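PDB 4PYS: beta-N-acetylhexosaminidase from Bacteroides fragilis, which probably removes terminal N-acetylhexosamine residues from glycans or glycoconjugates, as a glycoside hydrolase of family 20. Local coordinates for residues S147-Y152 against K207-Y212; A156-M161 against E485-S490; E276-F281 against D329-K334. One frame throughout, in Å; residues are numbered along the deposited sequence.

Interaction 1 of 3, residues S147-Y152 against K207-Y212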
loop_
_atom_site.group_PDB
_atom_site.type_symbol
_atom_site.label_atom_id
_atom_site.label_comp_id
_atom_site.label_asym_id
_atom_site.label_seq_id
_atom_site.Cartn_x
_atom_site.Cartn_y
_atom_site.Cartn_z
ATOM N N SER A 147 -5.755 15.587 -0.745
ATOM C CA SER A 147 -5.011 15.656 -2.013
ATOM C C SER A 147 -3.666 14.934 -1.921
ATOM O O SER A 147 -3.145 14.440 -2.923
ATOM C CB SER A 147 -4.819 17.108 -2.461
ATOM O OG SER A 147 -4.112 17.858 -1.493
ATOM N N THR A 148 -3.106 14.870 -0.715
ATOM C CA THR A 148 -1.838 14.171 -0.493
ATOM C C THR A 148 -2.036 12.662 -0.421
ATOM O O THR A 148 -1.222 11.900 -0.948
ATOM C CB THR A 148 -1.112 14.704 0.757
ATOM O OG1 THR A 148 -0.787 16.092 0.561
ATOM C CG2 THR A 148 0.171 13.921 1.027
ATOM N N ILE A 149 -3.119 12.218 0.214
ATOM C CA ILE A 149 -3.471 10.803 0.143
ATOM C C ILE A 149 -3.629 10.394 -1.326
ATOM O O ILE A 149 -3.104 9.362 -1.759
ATOM C CB ILE A 149 -4.775 10.501 0.906
ATOM C CG1 ILE A 149 -4.658 10.919 2.381
ATOM C CG2 ILE A 149 -5.137 9.012 0.773
ATOM C CD1 ILE A 149 -3.623 10.099 3.159
ATOM N N LYS A 150 -4.326 11.215 -2.108
ATOM C CA LYS A 150 -4.498 10.914 -3.537
ATOM C C LYS A 150 -3.166 10.838 -4.275
ATOM O O LYS A 150 -2.983 9.979 -5.135
ATOM C CB LYS A 150 -5.399 11.963 -4.205
ATOM C CG LYS A 150 -6.870 11.837 -3.819
ATOM C CD LYS A 150 -7.686 12.920 -4.485
ATOM C CE LYS A 150 -9.159 12.775 -4.156
ATOM N NZ LYS A 150 -9.942 13.868 -4.795
ATOM N N LYS A 151 -2.237 11.723 -3.930
ATOM C CA LYS A 151 -0.918 11.741 -4.569
ATOM C C LYS A 151 -0.202 10.407 -4.423
ATOM O O LYS A 151 0.436 9.925 -5.365
ATOM C CB LYS A 151 -0.056 12.857 -3.964
ATOM C CG LYS A 151 1.442 12.763 -4.322
ATOM C CD LYS A 151 2.211 13.987 -3.824
ATOM C CE LYS A 151 3.726 13.868 -4.135
ATOM N NZ LYS A 151 4.469 15.100 -3.685
ATOM N N TYR A 152 -0.314 9.792 -3.251
ATOM C CA TYR A 152 0.392 8.526 -3.037
ATOM C C TYR A 152 -0.367 7.318 -3.558
ATOM O O TYR A 152 0.241 6.302 -3.925
ATOM C CB TYR A 152 0.837 8.399 -1.569
ATOM C CG TYR A 152 1.861 9.463 -1.307
ATOM C CD1 TYR A 152 3.115 9.397 -1.906
ATOM C CD2 TYR A 152 1.562 10.570 -0.531
ATOM C CE1 TYR A 152 4.055 10.397 -1.715
ATOM C CE2 TYR A 152 2.502 11.569 -0.325
ATOM C CZ TYR A 152 3.736 11.478 -0.917
ATOM O OH TYR A 152 4.650 12.488 -0.719
ATOM N N LYS A 207 -15.150 7.953 0.869
ATOM C CA LYS A 207 -15.854 7.570 -0.351
ATOM C C LYS A 207 -15.161 8.157 -1.582
ATOM O O LYS A 207 -15.002 7.472 -2.592
ATOM C CB LYS A 207 -17.312 8.018 -0.312
ATOM C CG LYS A 207 -18.135 7.453 -1.458
ATOM C CD LYS A 207 -19.561 7.970 -1.408
ATOM C CE LYS A 207 -20.375 7.407 -2.555
ATOM N NZ LYS A 207 -21.286 8.435 -3.140
ATOM N N GLU A 208 -14.750 9.419 -1.487
ATOM C CA GLU A 208 -14.020 10.085 -2.571
ATOM C C GLU A 208 -12.705 9.357 -2.856
ATOM O O GLU A 208 -12.365 9.084 -4.007
ATOM C CB GLU A 208 -13.746 11.551 -2.202
ATOM C CG GLU A 208 -12.954 12.340 -3.249
ATOM C CD GLU A 208 -12.621 13.762 -2.810
ATOM O OE1 GLU A 208 -12.979 14.147 -1.675
ATOM O OE2 GLU A 208 -11.993 14.497 -3.602
ATOM N N ILE A 209 -11.968 9.051 -1.795
ATOM C CA ILE A 209 -10.684 8.353 -1.916
ATOM C C ILE A 209 -10.827 6.955 -2.507
ATOM O O ILE A 209 -10.035 6.544 -3.368
ATOM C CB ILE A 209 -9.970 8.340 -0.554
ATOM C CG1 ILE A 209 -9.369 9.727 -0.289
ATOM C CG2 ILE A 209 -8.901 7.273 -0.501
ATOM C CD1 ILE A 209 -9.115 10.026 1.160
ATOM N N ILE A 210 -11.848 6.222 -2.069
ATOM C CA ILE A 210 -12.093 4.891 -2.622
ATOM C C ILE A 210 -12.389 4.950 -4.120
ATOM O O ILE A 210 -11.919 4.107 -4.882
ATOM C CB ILE A 210 -13.275 4.192 -1.902
ATOM C CG1 ILE A 210 -12.899 3.904 -0.455
ATOM C CG2 ILE A 210 -13.656 2.892 -2.615
ATOM C CD1 ILE A 210 -11.790 2.901 -0.336
ATOM N N GLY A 211 -13.174 5.943 -4.536
ATOM C CA GLY A 211 -13.514 6.094 -5.940
ATOM C C GLY A 211 -12.289 6.471 -6.753
ATOM O O GLY A 211 -12.060 5.937 -7.841
ATOM N N TYR A 212 -11.490 7.387 -6.219
ATOM C CA TYR A 212 -10.251 7.816 -6.880
ATOM C C TYR A 212 -9.305 6.639 -7.079
ATOM O O TYR A 212 -8.704 6.453 -8.149
ATOM C CB TYR A 212 -9.581 8.897 -6.029
ATOM C CG TYR A 212 -8.300 9.470 -6.602
ATOM C CD1 TYR A 212 -8.337 10.523 -7.505
ATOM C CD2 TYR A 212 -7.053 8.970 -6.222
ATOM C CE1 TYR A 212 -7.167 11.060 -8.033
ATOM C CE2 TYR A 212 -5.867 9.509 -6.748
ATOM C CZ TYR A 212 -5.944 10.552 -7.644
ATOM O OH TYR A 212 -4.787 11.091 -8.170
#

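Interaction 2 of 3, residues A156-M161 against E485-S490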
loop_
_atom_site.group_PDB
_atom_site.type_symbol
_atom_site.label_atom_id
_atom_site.label_comp_id
_atom_site.label_asym_id
_atom_site.label_seq_id
_atom_site.Cartn_x
_atom_site.Cartn_y
_atom_site.Cartn_z
ATOM N N ALA A 156 1.186 4.868 -6.338
ATOM C CA ALA A 156 1.129 3.411 -6.266
ATOM C C ALA A 156 0.707 2.858 -7.619
ATOM O O ALA A 156 1.306 1.919 -8.129
ATOM C CB ALA A 156 0.151 2.982 -5.167
ATOM N N SER A 157 -0.308 3.469 -8.215
ATOM C CA SER A 157 -0.794 3.035 -9.532
ATOM C C SER A 157 0.270 3.237 -10.598
ATOM O O SER A 157 0.476 2.375 -11.461
ATOM C CB SER A 157 -2.041 3.831 -9.915
ATOM O OG SER A 157 -2.609 3.316 -11.116
HETATM N N MSE A 158 0.957 4.369 -10.521
HETATM C CA MSE A 158 2.005 4.709 -11.482
HETATM C C MSE A 158 3.107 3.655 -11.493
HETATM O O MSE A 158 3.721 3.398 -12.531
HETATM C CB MSE A 158 2.597 6.089 -11.126
HETATM C CG MSE A 158 3.741 6.531 -12.020
HETATM SE SE MSE A 158 4.418 8.256 -11.403
HETATM C CE MSE A 158 5.237 7.620 -9.726
ATOM N N LEU A 159 3.347 3.046 -10.335
ATOM C CA LEU A 159 4.426 2.079 -10.177
ATOM C C LEU A 159 3.890 0.651 -10.283
ATOM O O LEU A 159 4.588 -0.314 -9.948
ATOM C CB LEU A 159 5.102 2.292 -8.820
ATOM C CG LEU A 159 5.829 3.644 -8.703
ATOM C CD1 LEU A 159 6.467 3.806 -7.340
ATOM C CD2 LEU A 159 6.874 3.793 -9.782
ATOM N N LYS A 160 2.654 0.543 -10.766
ATOM C CA LYS A 160 1.966 -0.737 -10.987
ATOM C C LYS A 160 1.704 -1.569 -9.721
ATOM O O LYS A 160 1.569 -2.784 -9.789
ATOM C CB LYS A 160 2.684 -1.567 -12.069
ATOM C CG LYS A 160 2.726 -0.837 -13.432
ATOM C CD LYS A 160 3.047 -1.829 -14.565
ATOM C CE LYS A 160 2.940 -1.194 -15.944
ATOM N NZ LYS A 160 4.121 -0.302 -16.246
HETATM N N MSE A 161 1.601 -0.909 -8.575
HETATM C CA MSE A 161 1.131 -1.596 -7.373
HETATM C C MSE A 161 -0.363 -1.753 -7.420
HETATM O O MSE A 161 -1.022 -1.182 -8.299
HETATM C CB MSE A 161 1.544 -0.797 -6.146
HETATM C CG MSE A 161 3.043 -0.666 -6.099
HETATM SE SE MSE A 161 3.560 0.254 -4.464
HETATM C CE MSE A 161 5.472 0.431 -4.860
ATOM N N GLU A 485 9.735 13.563 -11.604
ATOM C CA GLU A 485 9.614 14.860 -10.946
ATOM C C GLU A 485 8.504 15.691 -11.563
ATOM O O GLU A 485 7.797 16.410 -10.856
ATOM C CB GLU A 485 10.960 15.616 -10.929
ATOM C CG GLU A 485 11.967 14.888 -10.041
ATOM C CD GLU A 485 13.162 15.732 -9.624
ATOM O OE1 GLU A 485 13.180 16.957 -9.901
ATOM O OE2 GLU A 485 14.077 15.140 -8.994
ATOM N N GLN A 486 8.326 15.570 -12.876
ATOM C CA GLN A 486 7.269 16.313 -13.557
ATOM C C GLN A 486 5.883 15.798 -13.178
ATOM O O GLN A 486 4.891 16.496 -13.406
ATOM C CB GLN A 486 7.456 16.247 -15.069
ATOM C CG GLN A 486 8.645 17.078 -15.560
ATOM C CD GLN A 486 8.878 16.945 -17.053
ATOM O OE1 GLN A 486 8.545 15.925 -17.662
ATOM N NE2 GLN A 486 9.452 17.973 -17.648
ATOM N N GLN A 487 5.812 14.588 -12.624
ATOM C CA GLN A 487 4.536 14.056 -12.143
ATOM C C GLN A 487 4.288 14.474 -10.699
ATOM O O GLN A 487 3.237 14.157 -10.135
ATOM C CB GLN A 487 4.468 12.532 -12.256
ATOM C CG GLN A 487 4.957 11.981 -13.590
ATOM C CD GLN A 487 4.341 12.687 -14.776
ATOM O OE1 GLN A 487 3.112 12.780 -14.898
ATOM N NE2 GLN A 487 5.194 13.208 -15.661
ATOM N N GLY A 488 5.255 15.178 -10.105
ATOM C CA GLY A 488 5.095 15.743 -8.772
ATOM C C GLY A 488 5.894 15.061 -7.670
ATOM O O GLY A 488 5.710 15.380 -6.492
ATOM N N TYR A 489 6.786 14.147 -8.036
ATOM C CA TYR A 489 7.531 13.384 -7.034
ATOM C C TYR A 489 8.995 13.807 -6.950
ATOM O O TYR A 489 9.796 13.457 -7.817
ATOM C CB TYR A 489 7.415 11.893 -7.320
ATOM C CG TYR A 489 5.965 11.484 -7.399
ATOM C CD1 TYR A 489 5.220 11.289 -6.239
ATOM C CD2 TYR A 489 5.326 11.349 -8.623
ATOM C CE1 TYR A 489 3.874 10.942 -6.303
ATOM C CE2 TYR A 489 3.982 11.001 -8.695
ATOM C CZ TYR A 489 3.268 10.798 -7.528
ATOM O OH TYR A 489 1.925 10.463 -7.593
ATOM N N SER A 490 9.331 14.538 -5.889
ATOM C CA SER A 490 10.711 14.972 -5.642
ATOM C C SER A 490 11.563 13.788 -5.204
ATOM O O SER A 490 11.084 12.915 -4.491
ATOM C CB SER A 490 10.745 16.048 -4.553
ATOM O OG SER A 490 9.940 17.160 -4.892
#

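Interaction 3 of 3, residues E276-F281 against D329-K334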
loop_
_atom_site.group_PDB
_atom_site.type_symbol
_atom_site.label_atom_id
_atom_site.label_comp_id
_atom_site.label_asym_id
_atom_site.label_seq_id
_atom_site.Cartn_x
_atom_site.Cartn_y
_atom_site.Cartn_z
ATOM N N GLU A 276 -18.710 -0.663 10.298
ATOM C CA GLU A 276 -18.651 0.548 9.486
ATOM C C GLU A 276 -17.463 0.540 8.539
ATOM O O GLU A 276 -17.587 0.934 7.375
ATOM C CB GLU A 276 -18.661 1.804 10.362
ATOM C CG GLU A 276 -20.061 2.096 10.905
ATOM C CD GLU A 276 -20.206 3.478 11.517
ATOM O OE1 GLU A 276 -19.624 4.446 10.987
ATOM O OE2 GLU A 276 -20.921 3.591 12.532
ATOM N N VAL A 277 -16.319 0.082 9.036
ATOM C CA VAL A 277 -15.135 -0.059 8.192
ATOM C C VAL A 277 -15.421 -0.943 6.976
ATOM O O VAL A 277 -15.006 -0.633 5.859
ATOM C CB VAL A 277 -13.935 -0.588 8.989
ATOM C CG1 VAL A 277 -12.765 -0.903 8.063
ATOM C CG2 VAL A 277 -13.497 0.446 10.008
ATOM N N CYS A 278 -16.150 -2.034 7.177
ATOM C CA CYS A 278 -16.465 -2.909 6.053
ATOM C C CYS A 278 -17.468 -2.294 5.068
ATOM O O CYS A 278 -17.419 -2.582 3.870
ATOM C CB CYS A 278 -16.912 -4.289 6.544
ATOM S SG CYS A 278 -15.521 -5.212 7.254
ATOM N N ARG A 279 -18.357 -1.435 5.563
ATOM C CA ARG A 279 -19.291 -0.737 4.684
ATOM C C ARG A 279 -18.562 0.262 3.795
ATOM O O ARG A 279 -18.918 0.436 2.626
ATOM C CB ARG A 279 -20.345 0.011 5.493
ATOM C CG ARG A 279 -21.288 -0.875 6.249
ATOM C CD ARG A 279 -22.357 -0.034 6.931
ATOM N NE ARG A 279 -22.484 -0.377 8.342
ATOM C CZ ARG A 279 -22.858 0.478 9.288
ATOM N NH1 ARG A 279 -22.953 0.073 10.550
ATOM N NH2 ARG A 279 -23.138 1.738 8.972
HETATM N N MSE A 280 -17.546 0.913 4.361
HETATM C CA MSE A 280 -16.825 1.982 3.679
HETATM C C MSE A 280 -15.752 1.450 2.748
HETATM O O MSE A 280 -15.537 2.007 1.670
HETATM C CB MSE A 280 -16.153 2.919 4.691
HETATM C CG MSE A 280 -17.101 3.787 5.478
HETATM SE SE MSE A 280 -16.003 5.095 6.403
HETATM C CE MSE A 280 -15.404 3.963 7.891
ATOM N N PHE A 281 -15.069 0.390 3.174
ATOM C CA PHE A 281 -13.930 -0.140 2.432
ATOM C C PHE A 281 -14.287 -1.502 1.851
ATOM O O PHE A 281 -14.335 -2.491 2.580
ATOM C CB PHE A 281 -12.710 -0.286 3.352
ATOM C CG PHE A 281 -12.159 1.024 3.867
ATOM C CD1 PHE A 281 -12.650 1.593 5.035
ATOM C CD2 PHE A 281 -11.134 1.670 3.194
ATOM C CE1 PHE A 281 -12.141 2.799 5.517
ATOM C CE2 PHE A 281 -10.610 2.867 3.665
ATOM C CZ PHE A 281 -11.120 3.440 4.829
ATOM N N ASP A 329 -12.489 -13.808 13.127
ATOM C CA ASP A 329 -13.684 -14.609 12.880
ATOM C C ASP A 329 -14.851 -13.719 12.478
ATOM O O ASP A 329 -15.660 -14.090 11.626
ATOM C CB ASP A 329 -14.055 -15.459 14.094
ATOM C CG ASP A 329 -13.674 -16.915 13.914
ATOM O OD1 ASP A 329 -14.289 -17.591 13.060
ATOM O OD2 ASP A 329 -12.761 -17.381 14.628
ATOM N N TYR A 330 -14.929 -12.541 13.088
ATOM C CA TYR A 330 -15.962 -11.582 12.734
ATOM C C TYR A 330 -15.809 -11.146 11.279
ATOM O O TYR A 330 -16.790 -11.091 10.527
ATOM C CB TYR A 330 -15.902 -10.357 13.642
ATOM C CG TYR A 330 -17.116 -9.492 13.490
ATOM C CD1 TYR A 330 -18.356 -9.954 13.905
ATOM C CD2 TYR A 330 -17.039 -8.230 12.907
ATOM C CE1 TYR A 330 -19.485 -9.190 13.764
ATOM C CE2 TYR A 330 -18.178 -7.447 12.763
ATOM C CZ TYR A 330 -19.397 -7.942 13.195
ATOM O OH TYR A 330 -20.549 -7.195 13.073
ATOM N N LEU A 331 -14.577 -10.830 10.894
ATOM C CA LEU A 331 -14.292 -10.449 9.519
ATOM C C LEU A 331 -14.620 -11.610 8.583
ATOM O O LEU A 331 -15.141 -11.403 7.486
ATOM C CB LEU A 331 -12.837 -10.016 9.364
ATOM C CG LEU A 331 -12.529 -8.621 9.901
ATOM C CD1 LEU A 331 -11.058 -8.312 9.732
ATOM C CD2 LEU A 331 -13.386 -7.589 9.180
ATOM N N LYS A 332 -14.342 -12.830 9.037
ATOM C CA LYS A 332 -14.623 -14.020 8.239
ATOM C C LYS A 332 -16.107 -14.138 7.894
ATOM O O LYS A 332 -16.458 -14.445 6.753
ATOM C CB LYS A 332 -14.141 -15.288 8.950
ATOM C CG LYS A 332 -14.284 -16.547 8.108
ATOM C CD LYS A 332 -13.589 -17.728 8.748
ATOM C CE LYS A 332 -13.930 -19.016 8.019
ATOM N NZ LYS A 332 -13.222 -20.181 8.614
ATOM N N GLN A 333 -16.977 -13.877 8.864
ATOM C CA GLN A 333 -18.419 -13.967 8.614
ATOM C C GLN A 333 -18.897 -12.807 7.738
ATOM O O GLN A 333 -20.005 -12.830 7.212
ATOM C CB GLN A 333 -19.220 -14.081 9.923
ATOM C CG GLN A 333 -19.449 -12.782 10.693
ATOM C CD GLN A 333 -20.072 -13.025 12.070
ATOM O OE1 GLN A 333 -19.634 -13.904 12.814
ATOM N NE2 GLN A 333 -21.096 -12.246 12.410
ATOM N N LYS A 334 -18.041 -11.803 7.567
ATOM C CA LYS A 334 -18.307 -10.700 6.646
ATOM C C LYS A 334 -17.670 -10.928 5.280
ATOM O O LYS A 334 -17.776 -10.084 4.389
ATOM C CB LYS A 334 -17.774 -9.391 7.216
ATOM C CG LYS A 334 -18.485 -8.936 8.467
ATOM C CD LYS A 334 -18.091 -7.516 8.783
ATOM C CE LYS A 334 -19.265 -6.767 9.356
ATOM N NZ LYS A 334 -20.413 -6.633 8.411
#

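Interaction 1 of 3, residues S147-Y152 against K207-Y212
Lys150 lays its aliphatic chain over one face of the Tyr212 ring and carries its ammonium on to Glu208. CG stands almost over the middle of the ring, 3.8 Å from the Tyr212 centroid and 12° off the ring normal, a CH-pi contact. CB lies nearer the phenol end, 3.6 Å from Tyr212 CE2, while Lys150 CD lies nearer Tyr212 CD1. Lys150 keeps CG anti to its carbonyl carbon (chi1 -73°) and is fully extended beyond it, and this straightness spans the gap between the helices. NZ then meets OE2 of Glu208 in a salt bridge. The modelled length, 2.5 Å, is too short to be taken literally, so its fine geometry is doubtful. Glu208 is extended as well, and the two chains meet at about a right angle. The helices, 146-158 and 203-214, are successive outer helices of the family 20 TIM barrel, following strands 132-138 and 163-170; the two segments run nearly parallel, their axes 10.5 Å apart at a crossing angle of -21°. On the barrel side, Ile149 CG2 touches Ile209 CD1 at 4.1 Å, and both side chains also rest on Trp166 of strand 163-170. Tyr212 has a further partner in Arg216, which makes a cation-pi contact with its ring. The carbonyl O of Lys150 approaches Tyr212 CE2 to 3.3 Å.

Interaction 2 of 3, residues A156-M161 against E485-S490
Met158 and Gln487, the closest pair of the two backbones, hold their CA atoms 9.7 Å apart, so side chains alone bridge the gap. Each segment is a helix end closed by a Schellman motif. After helix 146-158, an outer helix of the TIM barrel, Lys160 takes a positive phi; Met161 N reaches back to Ala156 O at 2.9 Å, and Lys160 N bonds to Ser157 O. After helix 470-486, Gly488 has a phi of 108° and its N bonds to Glu485 O at 2.9 Å. The turn at Gly488 brings Tyr489 round to face the barrel helix.

Across the gap the contact is a Met-aromatic one. Met158, present as selenomethionine, runs out straight from the helix, with CG anti to the backbone N and chi2 also extended, then bends at chi3 (70°) to turn its methyl toward Tyr489. Its SE lies 4.9 Å from the ring centroid, an oblique approach, and the two side chains slide past each other in opposite directions. Gln487 adds a looser touch, its CG 4.4 Å from Met158 SE. The Gln487 amide is engaged elsewhere: NE2 bonds to Trp483 O and OE1 to Arg107 NH2. Gln104 and Arg107 of helix 96-109 also pack on Met158, so this buried side chain sits between helix 146-158, helix 96-109 and the chain just after helix 470-486. The Tyr489 hydroxyl binds Lys151 O two turns before Met158, which helps fix where the ring lies, and Phe451 meets that ring with the planes at about 35°. The closest approach between the two segments is obliquely beside the CD2-CE2 side of the ring, where Met158 CE comes within 3.8 Å of Tyr489 CE2.

Interaction 3 of 3, residues E276-F281 against D329-K334
The apolar contact gathers round one sulfur: Cys278 SG touches CD2 of Leu331 at 3.7 Å and the CD methylene of Lys334 at 3.8 Å. Cys278 points from its helix toward the other segment, with SG anti to its carbonyl carbon (chi1 -71°). SG makes the closest approach to both partners; CB adds a looser one to Lys334 CD at 4.1 Å. Leu331 offers the end of one branch, CD2, while its other methyl, CD1, stays 6.0 Å from Cys278 SG. Lys334 approaches differently, with the flank of its chain: chi1 (-66°) and an extended chi2 lay CD beside the sulfur, and the bends at chi3 and chi4 then turn CE and NZ elsewhere, leaving Lys334 NZ 5.2 Å from Cys278 SG.

These are the closing turns of helices 264-280 and 316-333 on the outside of the TIM barrel. Each helix leads into a strand, 285-287 and 337-341 respectively, and those strands pair in parallel, so helix 316-333 lies in the beta-alpha-beta crossover between them. Cys278 takes no part in the zinc site, whose ligands are Cys242, Cys260, Cys301 and Cys304.

Polar and charged groups lie round this apolar patch. Arg336 binds the carbonyl O atoms of both Cys278 and Phe281, joining the end of helix 264-280 to the chain just beyond helix 316-333. Asp275 accepts a hydrogen bond from Tyr330 OH and forms a long, weak ion pair with Lys334 NZ, which may partly offset the positive charge there. Arg279 NE and Lys334 NZ, of like charge, stay 6.6 Å apart.

Interactions 1 and 2 share helix 146-158 and touch directly: Lys151 NZ lies 3.1 Å from Gly488 O, a probable hydrogen bond. Interactions 1 and 3 meet through Ile210 CD1 and Phe281 CD2, 3.8 Å apart, whereas interactions 2 and 3 do not touch and lie on opposite sides of the chain's centre. Interactions 1 and 3 each pair two helices round the barrel; interaction 2 joins the barrel to the chain after helix 470-486. Their chemistry differs accordingly. Interaction 1, partly buried, grades from isoleucine packing to a salt bridge at the surface, while the buried interactions 2 and 3 rest on selenium or sulfur against ring and aliphatic carbons.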